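PDB 3UCX: short chain dehydrogenase from Mycobacterium smegmatis, which probably catalyses an oxidation or reduction with a nicotinamide cofactor, as other short chain dehydrogenases do, its own substrate being unassigned. Local coordinates for residues T26-C31 with E49-Q54; D68-A73 with I117-F122; G130-L135 with K181-N186; G196-Y201 with K227-E232. All coordinates share one frame; numbering follows the deposited sequence.

Contact 1 (T26-C31 with E49-Q54); sequences TLARRC and EDVAKQ
Gln54 OE1 accepts a hydrogen bond from water 1 at 2.7 Å, and the same water accepts from Arg29 NE at 2.8 Å, so one solvent molecule links the two helices. The water lies in the plane of the guanidinium, at its edge. That plane and the amide of Gln54 are nearly coplanar, 16° apart, consistent with NE and OE1 both turning to the same water. Beside this link the aliphatic part of the arginine also touches the amide oxygen, Arg29 CD lying 3.6 Å from Gln54 OE1. The arginine reaches this place with CG anti to its own N (chi1 177°) and a bend at chi3, while the far end of the guanidinium pairs with Glu33 through NH1 and Asp233 through NH2. The other end of the Gln54 amide is fixed as well: NE2 donates to Asp50 OD2 at 3.1 Å, one turn earlier, which helps to set which way the amide is flipped. The two helices, 23-33 and 45-57, belong to the first half of a Rossmann fold, where they connect strands 13-17, 37-42 and 62-66 and lie next to each other on one side of the sheet. Deeper between them the contact turns apolar and tight: Ala28 CB approaches Val51 CG1 to 3.4 Å, closer than normal carbon contact. Ala28 CA and Val51 CA stand 7.0 Å apart. Val51 further touches Thr25 and Val19.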
# COMPACT_ATOMS: atom_id res chain seq x y z
N THR A 26 -3.83 -18.92 24.25
CA THR A 26 -3.14 -17.78 24.83
C THR A 26 -4.05 -16.56 24.92
O THR A 26 -4.08 -15.88 25.94
CB THR A 26 -1.88 -17.42 24.01
OG1 THR A 26 -0.94 -18.48 24.13
CG2 THR A 26 -1.24 -16.12 24.54
N LEU A 27 -4.80 -16.30 23.87
CA LEU A 27 -5.70 -15.15 23.83
C LEU A 27 -6.78 -15.19 24.91
O LEU A 27 -7.01 -14.21 25.62
CB LEU A 27 -6.31 -15.05 22.41
CG LEU A 27 -6.92 -13.75 21.91
CD1 LEU A 27 -5.95 -12.57 21.98
CD2 LEU A 27 -7.38 -14.00 20.47
N ALA A 28 -7.42 -16.35 25.07
CA ALA A 28 -8.47 -16.55 26.07
C ALA A 28 -7.90 -16.29 27.45
O ALA A 28 -8.50 -15.56 28.27
CB ALA A 28 -9.00 -17.98 25.98
N ARG A 29 -6.74 -16.87 27.72
CA ARG A 29 -6.08 -16.68 29.00
C ARG A 29 -5.79 -15.22 29.21
O ARG A 29 -6.10 -14.67 30.25
CB ARG A 29 -4.80 -17.54 29.08
CG ARG A 29 -3.99 -17.35 30.36
CD ARG A 29 -2.65 -18.10 30.37
NE ARG A 29 -1.75 -17.78 29.25
CZ ARG A 29 -0.98 -16.70 29.16
NH1 ARG A 29 -0.96 -15.78 30.12
NH2 ARG A 29 -0.20 -16.53 28.09
N ARG A 30 -5.16 -14.57 28.22
CA ARG A 30 -4.79 -13.18 28.37
C ARG A 30 -6.01 -12.25 28.56
O ARG A 30 -5.94 -11.33 29.35
CB ARG A 30 -3.91 -12.70 27.21
CG ARG A 30 -2.51 -13.33 27.21
CD ARG A 30 -1.56 -12.64 28.19
NE ARG A 30 -1.44 -11.21 27.91
CZ ARG A 30 -0.78 -10.71 26.87
NH1 ARG A 30 -0.14 -11.51 26.03
NH2 ARG A 30 -0.75 -9.40 26.68
N CYS A 31 -7.10 -12.49 27.84
CA CYS A 31 -8.31 -11.65 28.00
C CYS A 31 -8.85 -11.75 29.42
O CYS A 31 -9.18 -10.74 30.02
CB CYS A 31 -9.39 -12.06 27.00
SG CYS A 31 -9.04 -11.57 25.30
N GLU A 49 -12.53 -27.29 26.75
CA GLU A 49 -12.53 -27.66 28.16
C GLU A 49 -11.30 -27.15 28.88
O GLU A 49 -11.41 -26.52 29.93
CB GLU A 49 -12.68 -29.18 28.35
N ASP A 50 -10.11 -27.41 28.33
CA ASP A 50 -8.91 -26.92 29.00
C ASP A 50 -8.74 -25.41 28.90
O ASP A 50 -8.24 -24.77 29.83
CB ASP A 50 -7.62 -27.58 28.52
CG ASP A 50 -6.39 -26.94 29.19
OD1 ASP A 50 -6.31 -27.01 30.43
OD2 ASP A 50 -5.58 -26.30 28.48
N VAL A 51 -9.14 -24.83 27.77
CA VAL A 51 -9.07 -23.37 27.67
C VAL A 51 -9.99 -22.74 28.72
O VAL A 51 -9.60 -21.79 29.41
CB VAL A 51 -9.42 -22.83 26.26
CG1 VAL A 51 -9.13 -21.34 26.21
CG2 VAL A 51 -8.63 -23.56 25.18
N ALA A 52 -11.20 -23.29 28.87
CA ALA A 52 -12.15 -22.75 29.86
C ALA A 52 -11.55 -22.79 31.28
O ALA A 52 -11.71 -21.85 32.07
CB ALA A 52 -13.48 -23.48 29.80
N LYS A 53 -10.83 -23.87 31.59
CA LYS A 53 -10.13 -23.99 32.89
C LYS A 53 -9.07 -22.89 33.08
O LYS A 53 -9.00 -22.27 34.14
CB LYS A 53 -9.51 -25.39 33.06
N GLN A 54 -8.27 -22.59 32.06
CA GLN A 54 -7.32 -21.49 32.18
C GLN A 54 -8.05 -20.17 32.45
O GLN A 54 -7.54 -19.32 33.20
CB GLN A 54 -6.44 -21.36 30.94
CG GLN A 54 -5.64 -22.63 30.68
CD GLN A 54 -4.54 -22.46 29.66
OE1 GLN A 54 -3.92 -21.40 29.59
NE2 GLN A 54 -4.28 -23.51 28.88
O HOH W 1 -2.54 -20.05 27.72

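Contact 2 (D68-A73 with I117-F122); sequences DITDDA and IELTVF
Thr70 meets Glu118 first at its CB, which lies 4.1 Å from Glu118 CG. Its methyl continues in the same direction: Thr70 CG2 rests 3.9 Å from Glu118 O and also touches Glu118 CG and Leu119 CD1. The other branch, OG1, turns back into its own loop and donates to Asp68 OD1 at 2.7 Å. With chi1 at 73°, OG1 sits between the backbone N and the carbonyl carbon, which aims the hydroxyl at the aspartate and the methyl at the helix. Asp68 OD1 also accepts from Thr70 N at 3.0 Å, closing an Asx turn; both donors come from the same face of the carboxylate, each more than 30° out of its plane. The type I turn from Asp68 to Asp71 therefore has a side-chain brace besides its backbone bond. Next to Thr70, Ile69 crosses Leu119 at about a right angle, CG1 at 3.8 Å from Leu119 CD1. A water also links the two segments: water 2 donates to Thr70 O at 2.5 Å, a short distance, and to Glu118 OE2 at 2.6 Å, and that carboxylate also forms a salt bridge with Arg114 of the third subunit. The turn leads from strand 62-66 into helix 72-85, whose N-cap is Asp71, and it packs on helix 110-130, where Ile117 meets Ile117 of the third subunit, consistent with the helix-bundle subunit interface of classical short chain dehydrogenases.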
# COMPACT_ATOMS: atom_id res chain seq x y z
N ASP A 68 -20.04 -24.70 14.53
CA ASP A 68 -19.54 -24.67 13.18
C ASP A 68 -19.98 -23.33 12.59
O ASP A 68 -21.17 -23.12 12.30
CB ASP A 68 -20.12 -25.83 12.38
CG ASP A 68 -19.64 -25.86 10.96
OD1 ASP A 68 -19.06 -24.86 10.48
OD2 ASP A 68 -19.88 -26.88 10.32
N ILE A 69 -19.03 -22.41 12.44
CA ILE A 69 -19.39 -21.03 12.08
C ILE A 69 -19.77 -20.92 10.59
O ILE A 69 -20.18 -19.85 10.14
CB ILE A 69 -18.29 -20.00 12.44
CG1 ILE A 69 -16.98 -20.26 11.67
CG2 ILE A 69 -18.05 -19.98 13.95
CD1 ILE A 69 -15.93 -19.16 11.83
N THR A 70 -19.64 -22.03 9.85
CA THR A 70 -20.18 -22.10 8.49
C THR A 70 -21.68 -22.41 8.46
O THR A 70 -22.27 -22.43 7.38
CB THR A 70 -19.43 -23.11 7.58
OG1 THR A 70 -19.75 -24.46 7.95
CG2 THR A 70 -17.92 -22.89 7.64
N ASP A 71 -22.30 -22.63 9.61
CA ASP A 71 -23.72 -23.00 9.66
C ASP A 71 -24.59 -21.93 10.33
O ASP A 71 -24.36 -21.60 11.49
CB ASP A 71 -23.91 -24.32 10.41
CG ASP A 71 -25.36 -24.73 10.47
OD1 ASP A 71 -25.85 -25.29 9.47
OD2 ASP A 71 -26.03 -24.46 11.47
N ASP A 72 -25.61 -21.44 9.63
CA ASP A 72 -26.47 -20.38 10.15
C ASP A 72 -27.09 -20.74 11.49
O ASP A 72 -27.04 -19.93 12.41
CB ASP A 72 -27.60 -20.05 9.16
CG ASP A 72 -27.14 -19.26 7.96
OD1 ASP A 72 -26.16 -18.48 8.05
OD2 ASP A 72 -27.78 -19.38 6.90
N ALA A 73 -27.69 -21.93 11.59
CA ALA A 73 -28.37 -22.34 12.83
C ALA A 73 -27.39 -22.40 14.00
O ALA A 73 -27.70 -21.95 15.10
CB ALA A 73 -29.07 -23.69 12.66
N ILE A 117 -12.48 -20.07 1.88
CA ILE A 117 -13.32 -18.86 1.85
C ILE A 117 -14.53 -19.03 2.79
O ILE A 117 -14.84 -18.15 3.59
CB ILE A 117 -13.71 -18.50 0.40
CG1 ILE A 117 -12.48 -17.99 -0.36
CG2 ILE A 117 -14.79 -17.41 0.38
CD1 ILE A 117 -12.66 -17.88 -1.85
N GLU A 118 -15.16 -20.19 2.73
CA GLU A 118 -16.31 -20.46 3.60
C GLU A 118 -16.02 -20.27 5.08
O GLU A 118 -16.82 -19.67 5.80
CB GLU A 118 -16.88 -21.85 3.34
CG GLU A 118 -18.31 -21.99 3.76
CD GLU A 118 -19.30 -21.12 2.98
OE1 GLU A 118 -19.15 -20.87 1.77
OE2 GLU A 118 -20.29 -20.70 3.61
N LEU A 119 -14.87 -20.77 5.53
CA LEU A 119 -14.50 -20.70 6.92
C LEU A 119 -13.93 -19.32 7.27
O LEU A 119 -14.41 -18.66 8.17
CB LEU A 119 -13.50 -21.79 7.27
CG LEU A 119 -13.15 -21.91 8.76
CD1 LEU A 119 -14.41 -22.07 9.60
CD2 LEU A 119 -12.17 -23.07 8.97
N THR A 120 -12.91 -18.90 6.53
CA THR A 120 -12.13 -17.70 6.82
C THR A 120 -12.90 -16.39 6.57
O THR A 120 -12.73 -15.40 7.30
CB THR A 120 -10.86 -17.70 5.97
OG1 THR A 120 -10.02 -18.78 6.40
CG2 THR A 120 -10.08 -16.36 6.05
N VAL A 121 -13.72 -16.39 5.54
CA VAL A 121 -14.43 -15.17 5.15
C VAL A 121 -15.89 -15.22 5.62
O VAL A 121 -16.33 -14.41 6.45
CB VAL A 121 -14.35 -14.93 3.63
CG1 VAL A 121 -15.06 -13.63 3.27
CG2 VAL A 121 -12.90 -14.92 3.14
N PHE A 122 -16.65 -16.17 5.08
CA PHE A 122 -18.08 -16.19 5.37
C PHE A 122 -18.40 -16.56 6.80
O PHE A 122 -19.35 -16.03 7.37
CB PHE A 122 -18.85 -17.05 4.37
CG PHE A 122 -18.75 -16.56 2.96
CD1 PHE A 122 -18.89 -15.21 2.65
CD2 PHE A 122 -18.49 -17.43 1.92
CE1 PHE A 122 -18.78 -14.75 1.33
CE2 PHE A 122 -18.40 -16.99 0.60
CZ PHE A 122 -18.54 -15.65 0.30
O HOH W 2 -22.23 -21.68 4.97

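Contact 3 (G130-L135 with K181-N186); sequences GFTPAL and KGIRVN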
# COMPACT_ATOMS: atom_id res chain seq x y z
N GLY A 130 -24.13 -11.96 13.35
CA GLY A 130 -24.85 -12.52 14.47
C GLY A 130 -24.74 -11.68 15.73
O GLY A 130 -25.72 -11.50 16.47
N PHE A 131 -23.54 -11.17 15.97
CA PHE A 131 -23.29 -10.32 17.13
C PHE A 131 -23.39 -8.82 16.88
O PHE A 131 -23.08 -8.04 17.76
CB PHE A 131 -21.93 -10.71 17.74
CG PHE A 131 -21.99 -12.00 18.53
CD1 PHE A 131 -22.74 -12.07 19.68
CD2 PHE A 131 -21.31 -13.12 18.11
CE1 PHE A 131 -22.81 -13.24 20.42
CE2 PHE A 131 -21.36 -14.29 18.84
CZ PHE A 131 -22.12 -14.36 19.99
N THR A 132 -23.88 -8.41 15.71
CA THR A 132 -24.02 -6.98 15.45
C THR A 132 -24.99 -6.31 16.43
O THR A 132 -24.67 -5.24 16.96
CB THR A 132 -24.34 -6.67 13.98
OG1 THR A 132 -23.19 -6.94 13.17
CG2 THR A 132 -24.81 -5.21 13.77
N PRO A 133 -26.15 -6.95 16.73
CA PRO A 133 -27.03 -6.31 17.67
C PRO A 133 -26.39 -6.08 19.05
O PRO A 133 -26.55 -4.99 19.64
CB PRO A 133 -28.23 -7.27 17.73
CG PRO A 133 -28.27 -7.87 16.37
CD PRO A 133 -26.82 -8.07 16.03
N ALA A 134 -25.66 -7.07 19.53
CA ALA A 134 -24.94 -6.94 20.79
C ALA A 134 -23.87 -5.86 20.73
O ALA A 134 -23.80 -5.01 21.60
CB ALA A 134 -24.36 -8.28 21.22
N LEU A 135 -23.07 -5.87 19.67
CA LEU A 135 -22.01 -4.86 19.49
C LEU A 135 -22.53 -3.45 19.29
O LEU A 135 -21.86 -2.50 19.70
CB LEU A 135 -21.11 -5.26 18.33
CG LEU A 135 -20.30 -6.52 18.58
CD1 LEU A 135 -19.69 -6.97 17.26
CD2 LEU A 135 -19.23 -6.30 19.65
N LYS A 181 -22.69 2.75 13.57
CA LYS A 181 -23.22 2.23 14.82
C LYS A 181 -22.23 2.30 15.99
O LYS A 181 -22.54 1.86 17.09
CB LYS A 181 -23.61 0.79 14.62
CG LYS A 181 -24.66 0.59 13.56
CD LYS A 181 -24.80 -0.91 13.45
CE LYS A 181 -25.18 -1.39 12.08
NZ LYS A 181 -26.60 -1.70 12.12
N GLY A 182 -21.04 2.85 15.75
CA GLY A 182 -20.02 3.00 16.76
C GLY A 182 -19.22 1.73 16.99
O GLY A 182 -18.52 1.64 18.00
N ILE A 183 -19.32 0.76 16.07
CA ILE A 183 -18.60 -0.52 16.20
C ILE A 183 -17.26 -0.38 15.44
O ILE A 183 -17.26 -0.00 14.28
CB ILE A 183 -19.39 -1.70 15.62
CG1 ILE A 183 -20.73 -1.89 16.38
CG2 ILE A 183 -18.60 -3.00 15.65
CD1 ILE A 183 -21.69 -2.79 15.62
N ARG A 184 -16.16 -0.69 16.13
CA ARG A 184 -14.81 -0.70 15.53
C ARG A 184 -14.50 -2.07 14.96
O ARG A 184 -14.90 -3.11 15.51
CB ARG A 184 -13.76 -0.30 16.57
CG ARG A 184 -13.98 1.10 17.12
CD ARG A 184 -12.87 1.58 18.05
NE ARG A 184 -12.68 0.69 19.19
CZ ARG A 184 -11.72 -0.25 19.31
NH1 ARG A 184 -10.78 -0.47 18.39
NH2 ARG A 184 -11.69 -0.98 20.41
N VAL A 185 -13.77 -2.08 13.85
CA VAL A 185 -13.35 -3.33 13.21
C VAL A 185 -11.91 -3.17 12.76
O VAL A 185 -11.61 -2.33 11.92
CB VAL A 185 -14.21 -3.70 12.00
CG1 VAL A 185 -13.77 -5.06 11.43
CG2 VAL A 185 -15.72 -3.68 12.35
N ASN A 186 -11.03 -3.97 13.33
CA ASN A 186 -9.61 -3.97 12.95
C ASN A 186 -9.09 -5.38 12.71
O ASN A 186 -9.74 -6.37 13.11
CB ASN A 186 -8.77 -3.28 14.04
CG ASN A 186 -9.12 -1.81 14.21
OD1 ASN A 186 -8.74 -0.98 13.38
ND2 ASN A 186 -9.89 -1.48 15.26
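Ile183 lays its CG1-CD1 arm against Leu135, with CD1 3.7 Å from Leu135 CB and CG1 3.6 Å from Leu135 O. The arm therefore covers the backbone carbonyl as much as the side chain, and its CD1 extends further along the helix to lie 4.1 Å from Thr132 O. CG1 anti to the carbonyl carbon (chi1 -62°) directs the long branch at the helix. Leu135 is thus covered from the Ile183 side at its CB, while its own branches reach Val92 and Val142 of strands 91-94 and 141-145. Ile183 contributes the largest share of the buried surface, in keeping with CA atoms of Leu135 and Ile183 only 6.4 Å apart. At the outer margin Lys181 crosses Thr132 at about a right angle, the methylene CE meeting the methyl CG2 at 4.2 Å. The lysine chain stays extended until chi4, where it bends, and its NZ forms a salt bridge with Glu136. The methyl of Thr132 meets the lysine while OG1 bonds to Ile128 O in the last turn of helix 110-130. Between Lys181 and Ile183 the preceding helix is ended at Gly182, whose positive phi of 81° and two bonds back into the last turn form a Schellman motif. Helix 132-138 runs into strand 141-145, and Ile183 immediately precedes strand 184-190, so the contact lies where these neighbouring parallel strands begin. The Schellman motif ends the helix of the beta-alpha-beta crossover joining them, a unit of the Rossmann fold.

Contact 4 (G196-Y201 with K227-E232); sequences GTLKSY and KRLPTE
The first turn of helix 196-208 faces an irregular segment at a distance: the closest CA pair, Gly196 CA and Glu232 CA, is 9.3 Å apart, so side chains and solvent span the space between Gly196 and Glu232. Glu232 OE2 accepts from two waters, from water 3 at 2.6 Å and from water 4 at 2.8 Å. Water 3 accepts in turn from Thr197 N at 2.9 Å, and water 4 from Leu198 N at 3.0 Å. Two N-H groups in the opening turn of the helix are thereby satisfied through solvent by one carboxylate oxygen, and the positive end of the helix dipole would probably stabilise its negative charge. The glutamate spans the distance because its chain is extended beyond CG (chi2 -178°), while OE1 accepts from Thr26 OG1. The contact joins the start of the helical insertion after strand 184-190, which in short chain dehydrogenases commonly covers the substrate site, to the loop that leads from it into helix 232-243; a pentaethylene glycol, probably from crystallisation, is bound near Gly196. Away from the waters Leu198 and Leu229 cross at about a right angle, CD2 of Leu198 touching CD1 of Leu229 at 3.9 Å. Leu198 reaches across with CG anti to its N (chi1 -173°), and Leu229 rests also on Ala221. Thr231 then serves as N-cap of helix 232-243, its OG1 capping Glu234 N.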
# COMPACT_ATOMS: atom_id res chain seq x y z
N GLY A 196 4.47 -23.47 21.84
CA GLY A 196 4.58 -24.93 21.90
C GLY A 196 4.15 -25.58 20.61
O GLY A 196 4.82 -26.48 20.12
N THR A 197 3.06 -25.10 20.02
CA THR A 197 2.55 -25.68 18.77
C THR A 197 3.51 -25.52 17.58
O THR A 197 3.76 -26.48 16.84
CB THR A 197 1.19 -25.06 18.39
OG1 THR A 197 0.25 -25.30 19.44
CG2 THR A 197 0.67 -25.66 17.09
N LEU A 198 4.01 -24.30 17.37
CA LEU A 198 4.95 -24.08 16.28
C LEU A 198 6.28 -24.81 16.51
O LEU A 198 6.88 -25.29 15.57
CB LEU A 198 5.22 -22.59 16.07
CG LEU A 198 6.07 -22.27 14.83
CD1 LEU A 198 5.41 -22.78 13.54
CD2 LEU A 198 6.37 -20.78 14.74
N LYS A 199 6.71 -24.89 17.76
CA LYS A 199 7.92 -25.65 18.08
C LYS A 199 7.81 -27.13 17.67
O LYS A 199 8.73 -27.65 17.03
CB LYS A 199 8.24 -25.55 19.56
CG LYS A 199 9.51 -26.32 19.93
CD LYS A 199 10.06 -25.91 21.28
CE LYS A 199 11.22 -26.80 21.69
NZ LYS A 199 12.21 -26.03 22.51
N SER A 200 6.67 -27.77 17.97
CA SER A 200 6.47 -29.19 17.59
C SER A 200 6.52 -29.34 16.09
O SER A 200 7.00 -30.33 15.56
CB SER A 200 5.12 -29.75 18.06
OG SER A 200 4.93 -29.51 19.43
N TYR A 201 5.97 -28.34 15.41
CA TYR A 201 5.97 -28.33 13.97
C TYR A 201 7.38 -28.19 13.42
O TYR A 201 7.77 -28.92 12.49
CB TYR A 201 5.09 -27.20 13.46
CG TYR A 201 5.13 -27.08 11.98
CD1 TYR A 201 4.58 -28.07 11.17
CD2 TYR A 201 5.73 -25.99 11.37
CE1 TYR A 201 4.62 -27.96 9.79
CE2 TYR A 201 5.77 -25.87 10.00
CZ TYR A 201 5.21 -26.86 9.22
OH TYR A 201 5.27 -26.73 7.86
N LYS A 227 15.19 -10.43 14.17
CA LYS A 227 15.74 -11.78 14.07
C LYS A 227 15.17 -12.70 15.13
O LYS A 227 15.87 -13.53 15.71
CB LYS A 227 17.27 -11.74 14.15
CG LYS A 227 17.89 -10.72 13.22
CD LYS A 227 17.54 -10.99 11.77
CE LYS A 227 17.99 -9.82 10.93
NZ LYS A 227 17.54 -9.94 9.52
N ARG A 228 13.87 -12.52 15.37
CA ARG A 228 13.10 -13.43 16.22
C ARG A 228 11.68 -13.47 15.69
O ARG A 228 11.23 -12.53 15.03
CB ARG A 228 13.08 -12.99 17.69
CG ARG A 228 12.74 -11.55 17.98
CD ARG A 228 12.85 -11.23 19.46
NE ARG A 228 12.72 -9.79 19.78
CZ ARG A 228 11.57 -9.16 20.04
NH1 ARG A 228 10.42 -9.82 20.00
NH2 ARG A 228 11.55 -7.87 20.35
N LEU A 229 10.98 -14.56 15.96
CA LEU A 229 9.57 -14.67 15.60
C LEU A 229 8.76 -14.08 16.75
O LEU A 229 9.13 -14.22 17.93
CB LEU A 229 9.21 -16.15 15.41
CG LEU A 229 9.89 -16.89 14.26
CD1 LEU A 229 9.36 -18.32 14.20
CD2 LEU A 229 9.64 -16.19 12.92
N PRO A 230 7.62 -13.42 16.43
CA PRO A 230 6.74 -13.02 17.51
C PRO A 230 6.17 -14.23 18.24
O PRO A 230 5.99 -15.28 17.64
CB PRO A 230 5.64 -12.22 16.79
CG PRO A 230 5.60 -12.78 15.45
CD PRO A 230 7.03 -13.16 15.11
N THR A 231 5.94 -14.06 19.53
CA THR A 231 5.39 -15.10 20.39
C THR A 231 3.87 -15.01 20.43
O THR A 231 3.30 -13.99 20.04
CB THR A 231 5.87 -14.96 21.82
OG1 THR A 231 5.34 -13.75 22.38
CG2 THR A 231 7.44 -14.98 21.90
N GLU A 232 3.23 -16.08 20.90
CA GLU A 232 1.79 -16.09 21.08
C GLU A 232 1.37 -14.91 21.95
O GLU A 232 0.39 -14.22 21.63
CB GLU A 232 1.33 -17.42 21.68
CG GLU A 232 1.47 -18.57 20.71
CD GLU A 232 0.98 -19.89 21.27
OE1 GLU A 232 0.17 -19.89 22.24
OE2 GLU A 232 1.37 -20.94 20.71
O HOH W 3 1.09 -23.48 21.34
O HOH W 4 2.87 -21.69 18.41

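How the contacts relate
Contact 2 is the surface contact of the four; the others are partly buried, each with at least one buried residue. Contacts 1 and 4 touch directly, through the probable hydrogen bond from Thr26 to Glu232, although their centres are 19 Å apart. Contacts 2 and 3 do not touch but use successive helices, 110-130 and 132-138, whereas contacts 2 and 4 lie on opposite sides of the chain's centre, as do 3 and 4. Bridging water joins the segments of contacts 1, 2 and 4 beside apolar pairs. Contact 3, close to the strand starts, relies between its segments on aliphatic packing, its lysine charge being met by Glu136 beyond them.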